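Long-range contact in putative D-lactate dehydrogenase (Chlamydomonas reinhardtii, PDB 4ZGS), which binds NAD and probably reduces pyruvate to D-lactate, as a chloroplast member of the D-isomer specific 2-hydroxyacid dehydrogenase family: residues Glu141-Leu146 / Ile264-Gly269. Numbering follows the deposited sequence.
Sequences EHAVAL and INVSRG. With NAD (nicotinamide-adenine-dinucleotide), chain I.
The methyl of A143 is the small bump at the middle of this buried contact, fitting the notch between two branched side chains: its CB lies 3.7 Å from CG2 of I264 and 3.9 Å from CG1 of V266. With so short a side chain on the helix, both branches also come close to A143 CA. One turn on, L146 closes one side of the notch. Its CB meets CD1 of I264 at 4.1 Å, while the L146 and V266 side chains pass each other in opposite directions, CD1 of L146 touching CG1 of V266. With CG1 anti to its own carbonyl carbon (chi1 -59°), V266 directs that methyl at the helix, into a dimple formed by A143, L146 and H142, the last presenting ring atom CD2 at its edge, 4.2 Å away. The neighbouring ring atom, NE2, is hydrogen-bonded to T333 OG1, which helps fix the imidazole's turn. In the Rossmann-type NAD-binding domain, this packs helix 136-151 against the C-terminal end of the parallel strand 261-265 and the turn that follows. N265 points away from the helix and shapes this turn: its OD1 accepts from S267 N at 3.1 Å, an Asx turn, and its ND2 donates almost straight (177°) to R268 O. The cofactor lies beyond, where O2D of NAD makes a weak 3.4 Å hydrogen bond to S267 O. On its other flank, the helix meets F148 of a second subunit through V144 and A145.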
ATOM      1  N   GLU A 141     -14.576  22.050  -1.694  1.00 36.30           N
ATOM      2  CA  GLU A 141     -14.766  20.889  -0.849  1.00 25.53           C
ATOM      3  C   GLU A 141     -13.520  19.954  -0.911  1.00 36.91           C
ATOM      4  O   GLU A 141     -13.310  19.159  -0.015  1.00 33.44           O
ATOM      5  CB  GLU A 141     -16.028  20.135  -1.257  1.00 32.82           C
ATOM      6  CG  GLU A 141     -17.302  20.941  -1.000  1.00 38.83           C
ATOM      7  CD  GLU A 141     -18.584  20.225  -1.385  1.00 42.50           C
ATOM      8  OE1 GLU A 141     -18.528  19.064  -1.844  1.00 52.59           O
ATOM      9  OE2 GLU A 141     -19.659  20.830  -1.207  1.00 42.12           O
ATOM     10  N   HIS A 142     -12.710  20.028  -1.967  1.00 31.41           N
ATOM     11  CA  HIS A 142     -11.580  19.124  -2.024  1.00 35.50           C
ATOM     12  C   HIS A 142     -10.459  19.545  -1.079  1.00 39.21           C
ATOM     13  O   HIS A 142      -9.879  18.715  -0.383  1.00 31.18           O
ATOM     14  CB  HIS A 142     -11.051  19.002  -3.446  1.00 33.40           C
ATOM     15  CG  HIS A 142     -10.065  17.899  -3.613  1.00 37.42           C
ATOM     16  ND1 HIS A 142     -10.455  16.580  -3.703  1.00 39.27           N
ATOM     17  CD2 HIS A 142      -8.717  17.907  -3.757  1.00 31.17           C
ATOM     18  CE1 HIS A 142      -9.388  15.821  -3.859  1.00 29.69           C
ATOM     19  NE2 HIS A 142      -8.323  16.602  -3.884  1.00 30.04           N
ATOM     20  N   ALA A 143     -10.159  20.835  -1.070  1.00 40.96           N
ATOM     21  CA  ALA A 143      -9.214  21.385  -0.113  1.00 36.23           C
ATOM     22  C   ALA A 143      -9.648  21.093   1.334  1.00 42.97           C
ATOM     23  O   ALA A 143      -8.813  20.781   2.213  1.00 44.30           O
ATOM     24  CB  ALA A 143      -9.064  22.863  -0.326  1.00 30.91           C
ATOM     25  N   VAL A 144     -10.952  21.195   1.578  1.00 36.91           N
ATOM     26  CA  VAL A 144     -11.478  20.966   2.914  1.00 37.80           C
ATOM     27  C   VAL A 144     -11.298  19.471   3.207  1.00 33.30           C
ATOM     28  O   VAL A 144     -11.056  19.062   4.342  1.00 32.79           O
ATOM     29  CB  VAL A 144     -12.971  21.411   3.042  1.00 30.75           C
ATOM     30  CG1 VAL A 144     -13.498  21.129   4.429  1.00 29.78           C
ATOM     31  CG2 VAL A 144     -13.074  22.886   2.784  1.00 32.96           C
ATOM     32  N   ALA A 145     -11.456  18.659   2.171  1.00 34.10           N
ATOM     33  CA  ALA A 145     -11.247  17.214   2.272  1.00 33.23           C
ATOM     34  C   ALA A 145      -9.814  16.899   2.730  1.00 28.73           C
ATOM     35  O   ALA A 145      -9.597  16.126   3.647  1.00 27.28           O
ATOM     36  CB  ALA A 145     -11.540  16.566   0.934  1.00 25.53           C
ATOM     37  N   LEU A 146      -8.849  17.550   2.098  1.00 34.75           N
ATOM     38  CA  LEU A 146      -7.456  17.365   2.421  1.00 35.06           C
ATOM     39  C   LEU A 146      -7.238  17.747   3.858  1.00 40.09           C
ATOM     40  O   LEU A 146      -6.470  17.110   4.578  1.00 38.71           O
ATOM     41  CB  LEU A 146      -6.553  18.197   1.499  1.00 33.25           C
ATOM     42  CG  LEU A 146      -6.574  17.817   0.013  1.00 33.21           C
ATOM     43  CD1 LEU A 146      -5.535  18.610  -0.766  1.00 26.74           C
ATOM     44  CD2 LEU A 146      -6.398  16.336  -0.194  1.00 32.49           C
ATOM     45  N   ILE A 264      -2.482  24.186   2.417  1.00 55.91           N
ATOM     46  CA  ILE A 264      -3.290  23.468   1.429  1.00 46.34           C
ATOM     47  C   ILE A 264      -3.256  24.183   0.112  1.00 45.89           C
ATOM     48  O   ILE A 264      -3.569  25.362   0.035  1.00 48.08           O
ATOM     49  CB  ILE A 264      -4.729  23.347   1.851  1.00 39.32           C
ATOM     50  CG1 ILE A 264      -4.809  22.625   3.189  1.00 31.64           C
ATOM     51  CG2 ILE A 264      -5.504  22.607   0.790  1.00 28.18           C
ATOM     52  CD1 ILE A 264      -4.277  21.240   3.141  1.00 33.18           C
ATOM     53  N   ASN A 265      -2.854  23.478  -0.935  1.00 41.76           N
ATOM     54  CA  ASN A 265      -2.877  24.107  -2.226  1.00 43.96           C
ATOM     55  C   ASN A 265      -3.554  23.249  -3.291  1.00 45.10           C
ATOM     56  O   ASN A 265      -3.010  22.233  -3.716  1.00 48.40           O
ATOM     57  CB  ASN A 265      -1.448  24.431  -2.620  1.00 47.63           C
ATOM     58  CG  ASN A 265      -1.366  25.190  -3.889  1.00 51.50           C
ATOM     59  OD1 ASN A 265      -2.352  25.780  -4.334  1.00 55.32           O
ATOM     60  ND2 ASN A 265      -0.203  25.147  -4.524  1.00 52.41           N
ATOM     61  N   VAL A 266      -4.760  23.648  -3.678  1.00 47.61           N
ATOM     62  CA  VAL A 266      -5.506  23.078  -4.793  1.00 43.90           C
ATOM     63  C   VAL A 266      -5.575  24.015  -5.995  1.00 46.83           C
ATOM     64  O   VAL A 266      -6.345  23.747  -6.910  1.00 50.98           O
ATOM     65  CB  VAL A 266      -6.942  22.660  -4.390  1.00 40.45           C
ATOM     66  CG1 VAL A 266      -6.868  21.633  -3.256  1.00 29.06           C
ATOM     67  CG2 VAL A 266      -7.782  23.871  -3.977  1.00 43.27           C
ATOM     68  N   SER A 267      -4.868  25.148  -5.979  1.00 46.79           N
ATOM     69  CA  SER A 267      -4.966  26.046  -7.146  1.00 54.16           C
ATOM     70  C   SER A 267      -3.897  25.802  -8.203  1.00 51.17           C
ATOM     71  O   SER A 267      -4.180  25.161  -9.203  1.00 54.46           O
ATOM     72  CB  SER A 267      -4.877  27.535  -6.746  1.00 57.81           C
ATOM     73  OG  SER A 267      -5.782  27.877  -5.720  1.00 64.30           O
ATOM     74  N   ARG A 268      -2.671  26.264  -7.968  1.00 53.00           N
ATOM     75  CA  ARG A 268      -1.624  26.205  -8.990  1.00 60.11           C
ATOM     76  C   ARG A 268      -0.272  25.904  -8.390  1.00 62.27           C
ATOM     77  O   ARG A 268       0.134  26.548  -7.417  1.00 61.76           O
ATOM     78  CB  ARG A 268      -1.577  27.517  -9.766  1.00 66.52           C
ATOM     79  CG  ARG A 268      -2.773  27.666 -10.656  1.00 70.03           C
ATOM     80  CD  ARG A 268      -2.753  26.525 -11.671  1.00 75.89           C
ATOM     81  NE  ARG A 268      -3.195  26.978 -12.975  1.00 82.40           N
ATOM     82  CZ  ARG A 268      -2.404  27.573 -13.854  1.00 88.98           C
ATOM     83  NH1 ARG A 268      -1.128  27.784 -13.557  1.00 90.44           N
ATOM     84  NH2 ARG A 268      -2.896  27.968 -15.021  1.00 92.78           N
ATOM     85  N   GLY A 269       0.449  24.968  -9.012  1.00 61.49           N
ATOM     86  CA  GLY A 269       1.714  24.523  -8.475  1.00 41.13           C
ATOM     87  C   GLY A 269       2.696  25.654  -8.366  1.00 43.31           C
ATOM     88  O   GLY A 269       3.510  25.684  -7.461  1.00 57.83           O
TER
HETATM   89  PA  NAD I1000     -11.645  33.488  -9.548  1.00165.13           P
HETATM   90  O1A NAD I1000     -11.360  34.570 -10.517  1.00158.06           O
HETATM   91  O2A NAD I1000     -13.044  33.829  -9.190  1.00158.55           O
HETATM   92  O5B NAD I1000     -10.666  33.540  -8.279  1.00162.85           O
HETATM   93  C5B NAD I1000      -9.403  34.202  -8.324  1.00161.53           C
HETATM   94  C4B NAD I1000      -9.354  35.334  -7.347  1.00160.60           C
HETATM   95  O4B NAD I1000      -7.943  35.604  -6.914  1.00159.40           O
HETATM   96  C3B NAD I1000      -9.875  36.596  -7.934  1.00159.96           C
HETATM   97  O3B NAD I1000     -10.901  37.191  -7.090  1.00157.57           O
HETATM   98  C2B NAD I1000      -8.746  37.515  -8.019  1.00159.60           C
HETATM   99  O2B NAD I1000      -9.200  38.879  -7.808  1.00158.55           O
HETATM  100  C1B NAD I1000      -7.822  37.097  -6.943  1.00159.26           C
HETATM  101  N9A NAD I1000      -6.501  37.553  -7.110  1.00158.01           N
HETATM  102  C8A NAD I1000      -5.929  38.129  -8.282  1.00157.08           C
HETATM  103  N7A NAD I1000      -4.587  38.470  -8.040  1.00157.02           N
HETATM  104  C5A NAD I1000      -4.324  38.122  -6.733  1.00157.35           C
HETATM  105  C6A NAD I1000      -3.196  38.187  -5.857  1.00157.56           C
HETATM  106  N6A NAD I1000      -1.959  38.720  -6.296  1.00157.26           N
HETATM  107  N1A NAD I1000      -3.321  37.759  -4.682  1.00157.83           N
HETATM  108  C2A NAD I1000      -4.317  37.277  -4.165  1.00158.07           C
HETATM  109  N3A NAD I1000      -5.428  37.138  -4.801  1.00158.00           N
HETATM  110  C4A NAD I1000      -5.544  37.544  -6.140  1.00157.83           C
HETATM  111  O3  NAD I1000     -11.590  32.042 -10.242  1.00165.53           O
HETATM  112  PN  NAD I1000     -11.892  30.663  -9.490  1.00159.75           P
HETATM  113  O1N NAD I1000     -13.086  29.972 -10.036  1.00159.95           O
HETATM  114  O2N NAD I1000     -12.279  30.893  -8.078  1.00159.88           O
HETATM  115  O5D NAD I1000     -10.599  29.726  -9.557  1.00164.38           O
HETATM  116  C5D NAD I1000      -9.927  29.435 -10.787  1.00160.06           C
HETATM  117  C4D NAD I1000      -8.725  28.655 -10.405  1.00160.44           C
HETATM  118  O4D NAD I1000      -9.101  27.270 -10.044  1.00163.37           O
HETATM  119  C3D NAD I1000      -7.761  28.502 -11.502  1.00161.71           C
HETATM  120  O3D NAD I1000      -6.957  29.699 -11.669  1.00159.87           O
HETATM  121  C2D NAD I1000      -6.952  27.377 -11.039  1.00162.17           C
HETATM  122  O2D NAD I1000      -5.900  27.882 -10.181  1.00163.56           O
HETATM  123  C1D NAD I1000      -7.859  26.498 -10.257  1.00161.35           C
HETATM  124  N1N NAD I1000      -8.110  25.294 -10.947  1.00163.73           N
HETATM  125  C2N NAD I1000      -8.005  24.056 -10.270  1.00164.68           C
HETATM  126  C3N NAD I1000      -8.236  22.861 -10.949  1.00164.86           C
HETATM  127  C7N NAD I1000      -8.117  21.527 -10.217  1.00164.44           C
HETATM  128  O7N NAD I1000      -7.290  21.382  -9.335  1.00163.60           O
HETATM  129  N7N NAD I1000      -8.953  20.435 -10.567  1.00163.80           N
HETATM  130  C4N NAD I1000      -8.575  22.889 -12.315  1.00164.04           C
HETATM  131  C5N NAD I1000      -8.676  24.119 -12.995  1.00161.94           C
HETATM  132  C6N NAD I1000      -8.448  25.312 -12.318  1.00163.20           C